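Local coordinates for putative Scyalone Dehydratase (Novosphingobium aromaticivorans DSM 12444, PDB 3EF8), which is of uncertain function but, as a putative scytalone dehydratase with an NTF2-like fold, probably acts as a lyase that removes water from its substrate, at residues Arg11-Met16 with Ala87-Val92; Phe18-His23 with Ala34-Asp39. All coordinates share one frame; numbering follows the deposited sequence.

Contact 1: Arg11-Met16 with Ala87-Val92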
loop_
_atom_site.group_PDB
_atom_site.type_symbol
_atom_site.label_atom_id
_atom_site.label_comp_id
_atom_site.label_asym_id
_atom_site.label_seq_id
_atom_site.Cartn_x
_atom_site.Cartn_y
_atom_site.Cartn_z
ATOM N N ARG A 11 14.953 -4.061 -2.592
ATOM C CA ARG A 11 14.522 -2.904 -3.365
ATOM C C ARG A 11 14.317 -3.241 -4.824
ATOM O O ARG A 11 13.365 -2.799 -5.481
ATOM C CB ARG A 11 15.486 -1.709 -3.215
ATOM C CG ARG A 11 15.387 -1.023 -1.891
ATOM C CD ARG A 11 14.074 -0.288 -1.715
ATOM N NE ARG A 11 14.095 0.525 -0.552
ATOM C CZ ARG A 11 13.110 1.287 -0.181
ATOM N NH1 ARG A 11 11.997 1.174 -0.874
ATOM N NH2 ARG A 11 13.186 2.044 0.877
ATOM N N ALA A 12 15.236 -4.025 -5.406
ATOM C CA ALA A 12 15.113 -4.383 -6.810
ATOM C C ALA A 12 13.920 -5.270 -7.119
ATOM O O ALA A 12 13.253 -5.117 -8.162
ATOM C CB ALA A 12 16.442 -5.066 -7.337
ATOM N N ILE A 13 13.650 -6.204 -6.221
ATOM C CA ILE A 13 12.514 -7.117 -6.361
ATOM C C ILE A 13 11.217 -6.291 -6.285
ATOM O O ILE A 13 10.315 -6.449 -7.101
ATOM C CB ILE A 13 12.551 -8.256 -5.307
ATOM C CG1 ILE A 13 13.702 -9.212 -5.663
ATOM C CG2 ILE A 13 11.169 -8.963 -5.209
ATOM C CD1 ILE A 13 14.050 -10.110 -4.483
ATOM N N GLU A 14 11.137 -5.426 -5.282
ATOM C CA GLU A 14 9.923 -4.592 -5.126
ATOM C C GLU A 14 9.751 -3.737 -6.375
ATOM O O GLU A 14 8.623 -3.646 -6.927
ATOM C CB GLU A 14 10.050 -3.717 -3.902
ATOM C CG GLU A 14 9.893 -4.471 -2.591
ATOM C CD GLU A 14 10.176 -3.712 -1.347
ATOM O OE1 GLU A 14 10.872 -2.682 -1.413
ATOM O OE2 GLU A 14 9.743 -4.201 -0.264
ATOM N N ARG A 15 10.827 -3.101 -6.847
ATOM C CA ARG A 15 10.759 -2.313 -8.073
ATOM C C ARG A 15 10.204 -3.119 -9.250
ATOM O O ARG A 15 9.382 -2.617 -10.041
ATOM C CB ARG A 15 12.145 -1.716 -8.410
ATOM C CG ARG A 15 12.233 -0.959 -9.701
ATOM C CD ARG A 15 11.142 0.110 -9.813
ATOM N NE ARG A 15 11.307 0.933 -11.003
ATOM C CZ ARG A 15 12.125 1.981 -11.094
ATOM N NH1 ARG A 15 12.862 2.391 -10.070
ATOM N NH2 ARG A 15 12.186 2.614 -12.254
HETATM N N MSE A 16 10.666 -4.352 -9.392
HETATM C CA MSE A 16 10.203 -5.189 -10.513
HETATM C C MSE A 16 8.724 -5.447 -10.369
HETATM O O MSE A 16 7.964 -5.373 -11.356
HETATM C CB MSE A 16 11.025 -6.481 -10.574
HETATM C CG MSE A 16 10.704 -7.372 -11.711
HETATM SE SE MSE A 16 9.120 -8.474 -11.487
HETATM C CE MSE A 16 9.952 -9.860 -10.319
ATOM N N ALA A 87 14.418 -15.726 -4.618
ATOM C CA ALA A 87 13.688 -15.356 -3.435
ATOM C C ALA A 87 12.242 -15.775 -3.568
ATOM O O ALA A 87 11.668 -15.795 -4.662
ATOM C CB ALA A 87 13.786 -13.840 -3.185
ATOM N N ASN A 88 11.652 -16.020 -2.410
ATOM C CA ASN A 88 10.239 -16.328 -2.249
ATOM C C ASN A 88 9.599 -15.075 -1.636
ATOM O O ASN A 88 10.117 -14.458 -0.712
ATOM C CB ASN A 88 10.066 -17.507 -1.316
ATOM C CG ASN A 88 10.633 -18.777 -1.883
ATOM O OD1 ASN A 88 10.639 -18.953 -3.087
ATOM N ND2 ASN A 88 11.093 -19.692 -0.996
ATOM N N VAL A 89 8.476 -14.680 -2.222
ATOM C CA VAL A 89 7.816 -13.434 -1.823
ATOM C C VAL A 89 6.340 -13.667 -1.535
ATOM O O VAL A 89 5.643 -14.392 -2.259
ATOM C CB VAL A 89 7.897 -12.420 -2.963
ATOM C CG1 VAL A 89 7.445 -10.976 -2.517
ATOM C CG2 VAL A 89 9.359 -12.365 -3.519
ATOM N N ARG A 90 5.845 -13.055 -0.479
ATOM C CA ARG A 90 4.422 -13.036 -0.161
ATOM C C ARG A 90 4.010 -11.592 -0.131
ATOM O O ARG A 90 4.714 -10.734 0.417
ATOM C CB ARG A 90 4.117 -13.649 1.202
ATOM C CG ARG A 90 2.632 -13.715 1.536
ATOM C CD ARG A 90 2.402 -14.148 2.976
ATOM N NE ARG A 90 2.777 -13.093 3.894
ATOM C CZ ARG A 90 3.303 -13.292 5.081
ATOM N NH1 ARG A 90 3.596 -14.514 5.501
ATOM N NH2 ARG A 90 3.537 -12.256 5.843
ATOM N N SER A 91 2.889 -11.266 -0.769
ATOM C CA SER A 91 2.416 -9.883 -0.777
ATOM C C SER A 91 0.908 -9.817 -0.907
ATOM O O SER A 91 0.237 -10.826 -1.121
ATOM C CB SER A 91 3.031 -9.085 -1.904
ATOM O OG SER A 91 2.653 -9.609 -3.181
ATOM N N VAL A 92 0.395 -8.632 -0.657
ATOM C CA VAL A 92 -1.036 -8.336 -0.749
ATOM C C VAL A 92 -1.300 -7.443 -1.939
ATOM O O VAL A 92 -0.480 -6.591 -2.299
ATOM C CB VAL A 92 -1.549 -7.680 0.551
ATOM C CG1 VAL A 92 -3.002 -7.193 0.417
ATOM C CG2 VAL A 92 -1.435 -8.653 1.713
#

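Contact 2: Phe18-His23 with Ala34-Asp39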
loop_
_atom_site.group_PDB
_atom_site.type_symbol
_atom_site.label_atom_id
_atom_site.label_comp_id
_atom_site.label_asym_id
_atom_site.label_seq_id
_atom_site.Cartn_x
_atom_site.Cartn_y
_atom_site.Cartn_z
ATOM N N PHE A 18 6.540 -3.615 -8.925
ATOM C CA PHE A 18 5.842 -2.370 -9.201
ATOM C C PHE A 18 5.858 -2.065 -10.663
ATOM O O PHE A 18 4.859 -1.585 -11.241
ATOM C CB PHE A 18 6.430 -1.209 -8.419
ATOM C CG PHE A 18 6.408 -1.398 -6.919
ATOM C CD1 PHE A 18 5.449 -2.204 -6.302
ATOM C CD2 PHE A 18 7.339 -0.756 -6.121
ATOM C CE1 PHE A 18 5.437 -2.382 -4.896
ATOM C CE2 PHE A 18 7.328 -0.904 -4.748
ATOM C CZ PHE A 18 6.399 -1.728 -4.132
ATOM N N ASP A 19 6.971 -2.322 -11.324
ATOM C CA ASP A 19 7.016 -2.152 -12.774
ATOM C C ASP A 19 6.005 -3.051 -13.439
ATOM O O ASP A 19 5.316 -2.684 -14.403
ATOM C CB ASP A 19 8.396 -2.526 -13.328
ATOM C CG ASP A 19 9.470 -1.492 -13.023
ATOM O OD1 ASP A 19 9.190 -0.312 -12.683
ATOM O OD2 ASP A 19 10.671 -1.863 -13.150
ATOM N N TYR A 20 5.867 -4.273 -12.933
ATOM C CA TYR A 20 4.854 -5.196 -13.445
ATOM C C TYR A 20 3.433 -4.631 -13.364
ATOM O O TYR A 20 2.694 -4.571 -14.341
ATOM C CB TYR A 20 4.922 -6.581 -12.740
ATOM C CG TYR A 20 3.815 -7.539 -13.106
ATOM C CD1 TYR A 20 2.602 -7.468 -12.478
ATOM C CD2 TYR A 20 3.984 -8.496 -14.089
ATOM C CE1 TYR A 20 1.535 -8.329 -12.794
ATOM C CE2 TYR A 20 2.915 -9.361 -14.409
ATOM C CZ TYR A 20 1.720 -9.251 -13.748
ATOM O OH TYR A 20 0.627 -10.069 -14.051
ATOM N N SER A 21 3.082 -4.130 -12.186
ATOM C CA SER A 21 1.734 -3.589 -11.950
ATOM C C SER A 21 1.498 -2.346 -12.791
ATOM O O SER A 21 0.392 -2.142 -13.300
ATOM C CB SER A 21 1.535 -3.288 -10.493
ATOM O OG SER A 21 1.317 -4.493 -9.826
ATOM N N TYR A 22 2.544 -1.555 -12.950
ATOM C CA TYR A 22 2.476 -0.352 -13.819
ATOM C C TYR A 22 2.194 -0.729 -15.266
ATOM O O TYR A 22 1.260 -0.240 -15.900
ATOM C CB TYR A 22 3.743 0.489 -13.736
ATOM C CG TYR A 22 3.716 1.735 -14.625
ATOM C CD1 TYR A 22 2.897 2.812 -14.321
ATOM C CD2 TYR A 22 4.513 1.816 -15.761
ATOM C CE1 TYR A 22 2.845 3.908 -15.134
ATOM C CE2 TYR A 22 4.450 2.892 -16.589
ATOM C CZ TYR A 22 3.655 3.959 -16.264
ATOM O OH TYR A 22 3.645 5.087 -17.105
ATOM N N HIS A 23 3.022 -1.613 -15.800
ATOM C CA HIS A 23 2.815 -2.035 -17.169
ATOM C C HIS A 23 1.491 -2.760 -17.422
ATOM O O HIS A 23 0.900 -2.700 -18.478
ATOM C CB HIS A 23 4.027 -2.854 -17.656
ATOM C CG HIS A 23 5.236 -2.002 -17.838
ATOM N ND1 HIS A 23 5.243 -0.916 -18.691
ATOM C CD2 HIS A 23 6.449 -2.026 -17.244
ATOM C CE1 HIS A 23 6.417 -0.317 -18.629
ATOM N NE2 HIS A 23 7.166 -0.966 -17.753
ATOM N N ALA A 34 8.325 -9.672 -20.440
ATOM C CA ALA A 34 9.772 -9.551 -20.262
ATOM C C ALA A 34 10.209 -9.774 -18.816
ATOM O O ALA A 34 11.383 -9.928 -18.519
ATOM C CB ALA A 34 10.272 -8.225 -20.766
ATOM N N LEU A 35 9.227 -9.755 -17.913
ATOM C CA LEU A 35 9.478 -9.918 -16.480
ATOM C C LEU A 35 9.230 -11.339 -16.005
ATOM O O LEU A 35 9.219 -11.589 -14.807
ATOM C CB LEU A 35 8.627 -8.930 -15.681
ATOM C CG LEU A 35 8.977 -7.480 -15.958
ATOM C CD1 LEU A 35 8.035 -6.502 -15.179
ATOM C CD2 LEU A 35 10.448 -7.171 -15.658
ATOM N N PHE A 36 9.055 -12.260 -16.947
ATOM C CA PHE A 36 8.912 -13.705 -16.655
ATOM C C PHE A 36 9.988 -14.499 -17.387
ATOM O O PHE A 36 10.325 -14.177 -18.531
ATOM C CB PHE A 36 7.570 -14.265 -17.098
ATOM C CG PHE A 36 6.442 -13.877 -16.213
ATOM C CD1 PHE A 36 5.956 -12.578 -16.260
ATOM C CD2 PHE A 36 5.846 -14.781 -15.337
ATOM C CE1 PHE A 36 4.949 -12.186 -15.436
ATOM C CE2 PHE A 36 4.797 -14.345 -14.516
ATOM C CZ PHE A 36 4.380 -13.060 -14.592
ATOM N N VAL A 37 10.530 -15.503 -16.695
ATOM C CA VAL A 37 11.444 -16.467 -17.341
ATOM C C VAL A 37 10.640 -17.345 -18.265
ATOM O O VAL A 37 9.417 -17.470 -18.166
ATOM C CB VAL A 37 12.238 -17.315 -16.311
ATOM C CG1 VAL A 37 13.141 -16.417 -15.459
ATOM C CG2 VAL A 37 11.345 -18.171 -15.481
ATOM N N GLU A 38 11.380 -18.003 -19.180
ATOM C CA GLU A 38 10.714 -18.888 -20.133
ATOM C C GLU A 38 9.978 -20.041 -19.481
ATOM O O GLU A 38 8.861 -20.402 -19.825
ATOM C CB GLU A 38 11.757 -19.480 -21.093
ATOM C CG GLU A 38 11.200 -20.472 -22.058
ATOM C CD GLU A 38 10.247 -19.841 -23.068
ATOM O OE1 GLU A 38 10.231 -18.589 -23.201
ATOM O OE2 GLU A 38 9.516 -20.615 -23.735
ATOM N N ASP A 39 10.640 -20.580 -18.457
ATOM C CA ASP A 39 10.203 -21.789 -17.756
ATOM C C ASP A 39 9.380 -21.437 -16.521
ATOM O O ASP A 39 9.557 -22.012 -15.439
ATOM C CB ASP A 39 11.416 -22.614 -17.312
ATOM C CG ASP A 39 11.047 -24.038 -16.933
ATOM O OD1 ASP A 39 9.868 -24.425 -17.067
ATOM O OD2 ASP A 39 11.949 -24.796 -16.525
#

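Contact 1: Arg11-Met16 with Ala87-Val92
With chi1 at -71°, I13 sets CG2 anti to its own backbone N and swings CG1 round beside that N, a setting that aims CG2 at V89 and leads CG1 and CD1 to A87 on strand 86-99. Chi2 of 164° extends the longer branch, and its end, CD1, meets CB of A87 at 4.0 Å. The short branch takes the second partner: I13 CG2 lies 4.2 Å from CG2 of V89. Both are methyl-to-methyl contacts, and I13 thus bridges two strand residues, A87 and V89, that are separated by N88 and whose side chains point to the same face. The backbones stay well separated, CA of I13 to CA of A87 being 8.8 Å, and the two segments bury just 95 Å² between them. All three touching residues are buried. This is the helix-on-sheet packing of the NTF2-like alpha+beta cone, in which the long N-terminal helix 3-25 lies on the concave face of a curved mixed sheet. Neighbouring strands widen the seat: I13 also touches V116 and W123, while V89 and S91 pack on M17, one helical turn past I13. A87 and V89 turn toward the helix, whereas R90 projects from the opposite face to a second subunit, where it forms a salt bridge with D19 and a cation-pi contact with Y22 of that subunit. Elsewhere round the helix, E14 pairs with R11 of the second subunit and R11 with E14 of the third.

Contact 2: Phe18-His23 with Ala34-Asp39
Y20 and F36 make the close part of this contact, their rings meeting at Y20 CE2 and F36 CE1, 3.6 Å apart. The tyrosine carbon comes in at the edge of the phenylalanine ring, near its plane, while F36 CE1 approaches the Y20 ring obliquely; the pair is neither a parallel stack nor a clean T-shape. Y20 gets there by holding CG anti to its backbone N (chi1 174°), which carries the ring across to F36 on the short strand 36-37. Beside it, one methyl of L35 nestles against the helix backbone itself: CD1 lies 3.8 Å from N of Y20 and 4.0 Å from its CB. On the D19 side the fit slackens, L35 CD1 being 4.4 Å from D19 CB, and H23 stays farther off still, its CD2 5.2 Å from L35 CD1. D19 and L35 are partly exposed, and D19 directs OD1 elsewhere, to salt bridges with R15 of its own helix and R90 of the third subunit; a glycol molecule lies close to it. The packed end continues into the core of the NTF2-like cone, where F36 stacks on Y56 and meets F125, while Y20 makes a cation-pi contact with R128 and a weak hydrogen bond from hydroxyl to hydroxyl with Y56. Between segments 18-23 and 34-39, therefore, the joining is by van der Waals contact, chiefly apolar: it holds by close fit alone, without a directional bond between the two, while the polar groups of Y20, D19 and H23 find their hydrogen bonds or salt bridges beyond the pair.

Overall arrangement
Both contacts draw on helix 3-25, about two turns apart: contact 1 seats it on the main sheet, contact 2 ties its later part to the connection that follows helix 29-33. Contact 1 is wholly buried and aliphatic, small in area; contact 2 is larger, half buried, and mixes aromatic rings with a leucine near the surface. They meet directly where M16 CG lies 4.0 Å from L35 CD2, their centres being about 12 Å apart. Strand 122-136 borders both, F125 touching M16 and F36. Charge plays its part at their margins, in the subunit interfaces, where D19 of contact 2 pairs with R90 from segment 87-92 of a neighbouring subunit.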